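Local coordinates for protein AgaA (Rhizobium radiobacter, PDB 6HLX) that binds the opine agropinic acid as the periplasmic substrate-binding component of an ABC transporter, serving its import into the bacterium, at residues 28-36 / 155-163. Numbering follows the deposited sequence.
With SO4 (sulfate ion), chain V.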
ATOM      1  N   VAL A  28       2.731   4.533 -11.350  1.00 17.82           N
ATOM      2  CA  VAL A  28       3.562   4.495 -12.551  1.00 18.64           C
ATOM      3  C   VAL A  28       4.016   3.040 -12.812  1.00 21.05           C
ATOM      4  O   VAL A  28       3.924   2.552 -13.940  1.00 19.89           O
ATOM      5  CB  VAL A  28       4.751   5.488 -12.491  1.00 20.78           C
ATOM      6  CG1 VAL A  28       5.599   5.398 -13.765  1.00 20.45           C
ATOM      7  CG2 VAL A  28       4.255   6.929 -12.274  1.00 19.83           C
ATOM      8  N   LYS A  29       4.461   2.344 -11.765  1.00 18.05           N
ATOM      9  CA  LYS A  29       4.909   0.939 -11.931  1.00 17.20           C
ATOM     10  C   LYS A  29       3.808   0.057 -12.519  1.00 19.92           C
ATOM     11  O   LYS A  29       4.100  -0.814 -13.332  1.00 20.40           O
ATOM     12  CB  LYS A  29       5.332   0.323 -10.590  1.00 18.61           C
ATOM     13  CG  LYS A  29       6.710   0.803 -10.152  1.00 19.11           C
ATOM     14  CD  LYS A  29       7.340  -0.053  -9.036  1.00 20.51           C
ATOM     15  CE  LYS A  29       6.489  -0.077  -7.762  1.00 21.62           C
ATOM     16  NZ  LYS A  29       7.249  -0.642  -6.603  1.00 21.18           N
ATOM     17  N   LEU A  30       2.546   0.294 -12.127  1.00 16.96           N
ATOM     18  CA  LEU A  30       1.428  -0.541 -12.585  1.00 17.18           C
ATOM     19  C   LEU A  30       1.004  -0.264 -14.042  1.00 21.17           C
ATOM     20  O   LEU A  30       0.245  -1.039 -14.624  1.00 21.84           O
ATOM     21  CB  LEU A  30       0.254  -0.475 -11.603  1.00 17.54           C
ATOM     22  CG  LEU A  30       0.583  -1.070 -10.229  1.00 21.06           C
ATOM     23  CD1 LEU A  30      -0.466  -0.687  -9.218  1.00 21.90           C
ATOM     24  CD2 LEU A  30       0.804  -2.607 -10.294  1.00 21.62           C
ATOM     25  N   ALA A  31       1.567   0.777 -14.648  1.00 18.85           N
ATOM     26  CA  ALA A  31       1.354   1.038 -16.071  1.00 18.27           C
ATOM     27  C   ALA A  31       2.409   0.268 -16.883  1.00 20.88           C
ATOM     28  O   ALA A  31       2.132  -0.153 -17.998  1.00 21.20           O
ATOM     29  CB  ALA A  31       1.511   2.538 -16.343  1.00 18.81           C
ATOM     30  N   ILE A  32       3.632   0.161 -16.358  1.00 17.84           N
ATOM     31  CA  ILE A  32       4.792  -0.388 -17.082  1.00 18.20           C
ATOM     32  C   ILE A  32       5.076  -1.853 -16.779  1.00 20.96           C
ATOM     33  O   ILE A  32       5.801  -2.482 -17.548  1.00 20.70           O
ATOM     34  CB  ILE A  32       6.018   0.485 -16.665  1.00 24.09           C
ATOM     35  CG1 ILE A  32       5.872   1.934 -17.204  1.00 25.59           C
ATOM     36  CG2 ILE A  32       7.395  -0.128 -17.047  1.00 29.50           C
ATOM     37  CD1 ILE A  32       6.839   2.934 -16.352  1.00 37.21           C
ATOM     38  N   HIS A  33       4.611  -2.355 -15.633  1.00 17.58           N
ATOM     39  CA  HIS A  33       5.001  -3.696 -15.199  1.00 17.61           C
ATOM     40  C   HIS A  33       3.852  -4.647 -14.971  1.00 21.31           C
ATOM     41  O   HIS A  33       2.742  -4.214 -14.690  1.00 19.45           O
ATOM     42  CB  HIS A  33       5.803  -3.578 -13.878  1.00 18.42           C
ATOM     43  CG  HIS A  33       7.145  -2.922 -14.032  1.00 20.94           C
ATOM     44  ND1 HIS A  33       8.164  -3.526 -14.738  1.00 22.38           N
ATOM     45  CD2 HIS A  33       7.600  -1.755 -13.512  1.00 21.52           C
ATOM     46  CE1 HIS A  33       9.193  -2.699 -14.664  1.00 22.35           C
ATOM     47  NE2 HIS A  33       8.897  -1.619 -13.922  1.00 21.60           N
ATOM     48  N   ARG A  34       4.171  -5.959 -14.957  1.00 18.77           N
ATOM     49  CA  ARG A  34       3.233  -7.029 -14.658  1.00 18.85           C
ATOM     50  C   ARG A  34       3.955  -8.100 -13.851  1.00 20.93           C
ATOM     51  O   ARG A  34       5.156  -8.307 -14.039  1.00 20.07           O
ATOM     52  CB  ARG A  34       2.681  -7.645 -15.970  1.00 19.60           C
ATOM     53  CG  ARG A  34       1.592  -6.801 -16.665  1.00 22.04           C
ATOM     54  CD  ARG A  34       0.338  -6.716 -15.804  1.00 24.70           C
ATOM     55  NE  ARG A  34      -0.727  -5.869 -16.356  1.00 25.67           N
ATOM     56  CZ  ARG A  34      -0.850  -4.560 -16.145  1.00 27.30           C
ATOM     57  NH1 ARG A  34       0.075  -3.898 -15.449  1.00 18.48           N
ATOM     58  NH2 ARG A  34      -1.882  -3.898 -16.646  1.00 27.01           N
ATOM     59  N   GLY A  35       3.202  -8.791 -12.992  1.00 18.39           N
ATOM     60  CA  GLY A  35       3.712  -9.942 -12.247  1.00 18.13           C
ATOM     61  C   GLY A  35       3.186 -11.231 -12.839  1.00 21.08           C
ATOM     62  O   GLY A  35       2.567 -11.224 -13.914  1.00 18.94           O
ATOM     63  N   LEU A  36       3.395 -12.358 -12.130  1.00 18.12           N
ATOM     64  CA  LEU A  36       2.847 -13.648 -12.559  1.00 18.04           C
ATOM     65  C   LEU A  36       1.321 -13.521 -12.576  1.00 21.37           C
ATOM     66  O   LEU A  36       0.653 -13.986 -13.495  1.00 20.92           O
ATOM     67  CB  LEU A  36       3.267 -14.744 -11.574  1.00 18.68           C
ATOM     68  CG  LEU A  36       4.748 -15.107 -11.633  1.00 22.02           C
ATOM     69  CD1 LEU A  36       5.175 -15.909 -10.390  1.00 21.91           C
ATOM     70  CD2 LEU A  36       5.087 -15.806 -12.956  1.00 23.39           C
ATOM     71  N   PRO A 155      13.486   1.964 -16.770  1.00 24.84           N
ATOM     72  CA  PRO A 155      12.775   0.686 -16.553  1.00 23.94           C
ATOM     73  C   PRO A 155      12.452  -0.101 -17.821  1.00 26.13           C
ATOM     74  O   PRO A 155      12.119   0.473 -18.878  1.00 25.53           O
ATOM     75  CB  PRO A 155      11.465   1.128 -15.900  1.00 24.83           C
ATOM     76  CG  PRO A 155      11.790   2.418 -15.235  1.00 29.88           C
ATOM     77  CD  PRO A 155      12.731   3.095 -16.194  1.00 25.80           C
ATOM     78  N   VAL A 156      12.565  -1.434 -17.699  1.00 21.54           N
ATOM     79  CA  VAL A 156      12.175  -2.380 -18.753  1.00 20.78           C
ATOM     80  C   VAL A 156      11.211  -3.365 -18.089  1.00 23.70           C
ATOM     81  O   VAL A 156      11.579  -4.008 -17.107  1.00 24.10           O
ATOM     82  CB  VAL A 156      13.356  -3.084 -19.454  1.00 25.28           C
ATOM     83  CG1 VAL A 156      12.845  -4.194 -20.386  1.00 25.17           C
ATOM     84  CG2 VAL A 156      14.196  -2.078 -20.251  1.00 25.17           C
ATOM     85  N   GLY A 157       9.983  -3.442 -18.597  1.00 20.72           N
ATOM     86  CA  GLY A 157       8.983  -4.328 -18.012  1.00 21.03           C
ATOM     87  C   GLY A 157       8.169  -5.063 -19.055  1.00 23.19           C
ATOM     88  O   GLY A 157       8.536  -5.109 -20.243  1.00 22.12           O
ATOM     89  N   ALA A 158       7.072  -5.661 -18.603  1.00 19.86           N
ATOM     90  CA  ALA A 158       6.190  -6.448 -19.461  1.00 20.16           C
ATOM     91  C   ALA A 158       4.756  -5.891 -19.464  1.00 22.73           C
ATOM     92  O   ALA A 158       3.847  -6.527 -19.987  1.00 22.50           O
ATOM     93  CB  ALA A 158       6.213  -7.921 -19.028  1.00 21.20           C
ATOM     94  N   GLY A 159       4.584  -4.689 -18.927  1.00 20.42           N
ATOM     95  CA  GLY A 159       3.261  -4.073 -18.823  1.00 20.59           C
ATOM     96  C   GLY A 159       2.749  -3.428 -20.104  1.00 22.29           C
ATOM     97  O   GLY A 159       3.451  -3.408 -21.109  1.00 21.39           O
ATOM     98  N   PRO A 160       1.506  -2.877 -20.063  1.00 19.77           N
ATOM     99  CA  PRO A 160       0.875  -2.343 -21.294  1.00 19.49           C
ATOM    100  C   PRO A 160       1.529  -1.080 -21.852  1.00 21.52           C
ATOM    101  O   PRO A 160       1.294  -0.753 -23.012  1.00 21.48           O
ATOM    102  CB  PRO A 160      -0.583  -2.070 -20.860  1.00 21.16           C
ATOM    103  CG  PRO A 160      -0.504  -1.906 -19.365  1.00 23.55           C
ATOM    104  CD  PRO A 160       0.561  -2.873 -18.925  1.00 20.53           C
ATOM    105  N   PHE A 161       2.307  -0.363 -21.010  1.00 19.36           N
ATOM    106  CA  PHE A 161       3.020   0.846 -21.447  1.00 18.52           C
ATOM    107  C   PHE A 161       4.517   0.705 -21.211  1.00 24.35           C
ATOM    108  O   PHE A 161       4.932   0.060 -20.238  1.00 22.77           O
ATOM    109  CB  PHE A 161       2.495   2.096 -20.727  1.00 19.02           C
ATOM    110  CG  PHE A 161       1.046   2.447 -21.002  1.00 19.74           C
ATOM    111  CD1 PHE A 161       0.705   3.270 -22.078  1.00 21.58           C
ATOM    112  CD2 PHE A 161       0.032   1.994 -20.158  1.00 20.22           C
ATOM    113  CE1 PHE A 161      -0.634   3.605 -22.328  1.00 21.42           C
ATOM    114  CE2 PHE A 161      -1.310   2.317 -20.419  1.00 21.78           C
ATOM    115  CZ  PHE A 161      -1.630   3.119 -21.502  1.00 20.95           C
ATOM    116  N   LYS A 162       5.318   1.320 -22.094  1.00 23.09           N
ATOM    117  CA  LYS A 162       6.783   1.314 -22.035  1.00 22.82           C
ATOM    118  C   LYS A 162       7.214   2.636 -21.448  1.00 24.19           C
ATOM    119  O   LYS A 162       6.618   3.670 -21.759  1.00 22.60           O
ATOM    120  CB  LYS A 162       7.398   1.240 -23.453  1.00 26.07           C
ATOM    121  CG  LYS A 162       6.936   0.094 -24.336  1.00 42.21           C
ATOM    122  CD  LYS A 162       7.719   0.062 -25.652  1.00 43.92           C
ATOM    123  CE  LYS A 162       7.264   1.087 -26.670  1.00 40.76           C
ATOM    124  NZ  LYS A 162       7.943   0.870 -27.975  1.00 44.83           N
ATOM    125  N   PHE A 163       8.288   2.633 -20.658  1.00 21.80           N
ATOM    126  CA  PHE A 163       8.836   3.873 -20.119  1.00 21.06           C
ATOM    127  C   PHE A 163       9.383   4.708 -21.287  1.00 25.47           C
ATOM    128  O   PHE A 163      10.106   4.182 -22.149  1.00 24.32           O
ATOM    129  CB  PHE A 163       9.970   3.545 -19.144  1.00 22.06           C
ATOM    130  CG  PHE A 163      10.689   4.741 -18.566  1.00 23.01           C
ATOM    131  CD1 PHE A 163      10.208   5.376 -17.424  1.00 24.74           C
ATOM    132  CD2 PHE A 163      11.874   5.203 -19.134  1.00 24.98           C
ATOM    133  CE1 PHE A 163      10.915   6.456 -16.848  1.00 26.08           C
ATOM    134  CE2 PHE A 163      12.561   6.297 -18.584  1.00 26.85           C
ATOM    135  CZ  PHE A 163      12.076   6.917 -17.442  1.00 24.91           C
TER
HETATM  136  S   SO4 V 621       6.465  -1.945 -29.357  1.00 42.71           S
HETATM  137  O1  SO4 V 621       5.531  -0.868 -28.913  1.00 36.05           O
HETATM  138  O2  SO4 V 621       6.882  -1.686 -30.786  1.00 45.38           O
HETATM  139  O3  SO4 V 621       5.817  -3.274 -29.329  1.00 37.05           O
HETATM  140  O4  SO4 V 621       7.671  -1.926 -28.509  1.00 41.52           O
HETATM  141  O   HOH W   1       7.183  -5.988 -15.705  1.00 18.88           O
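Phe161 N gives its hydrogen to Ala31 O (3.0 Å), and Gly159 N does the same to Ile32 O (2.9 Å), showing how the last carbonyls of a helix can be satisfied by backbone from much later in the same chain. The second bond is bent at the hydrogen (139°), and its donor stands above the carbonyl plane rather than on a lone pair. Ile32 CA adds a CA-H...O contact to Phe161 O. One water bridges the segments, taking hydrogens from Arg34 N and Ala158 N and bonding His33 ND1 (2.8 Å) at the ring's edge.

Arg34 bends at chi2 (-65°), which turns its guanidinium back toward the helix end; there NH1 grips both Leu30 O (3.0 Å) and His33 O. Pro160 CD lies over one face of this group, and Glu481 forms a salt bridge with NH2. The closest CA atoms are those of Gly159 and His33, 4.0 Å apart, leaving no room for a side chain facing the helix end. Farther out, Ile32 CD1 meets Phe163 CB, while Ala31 CB reaches Phe161 CD2 at 4.1 Å.

Helix 23-32 packs its C-terminus against the start of edge strand 161-167, within the alpha/beta fold of a periplasmic binding protein.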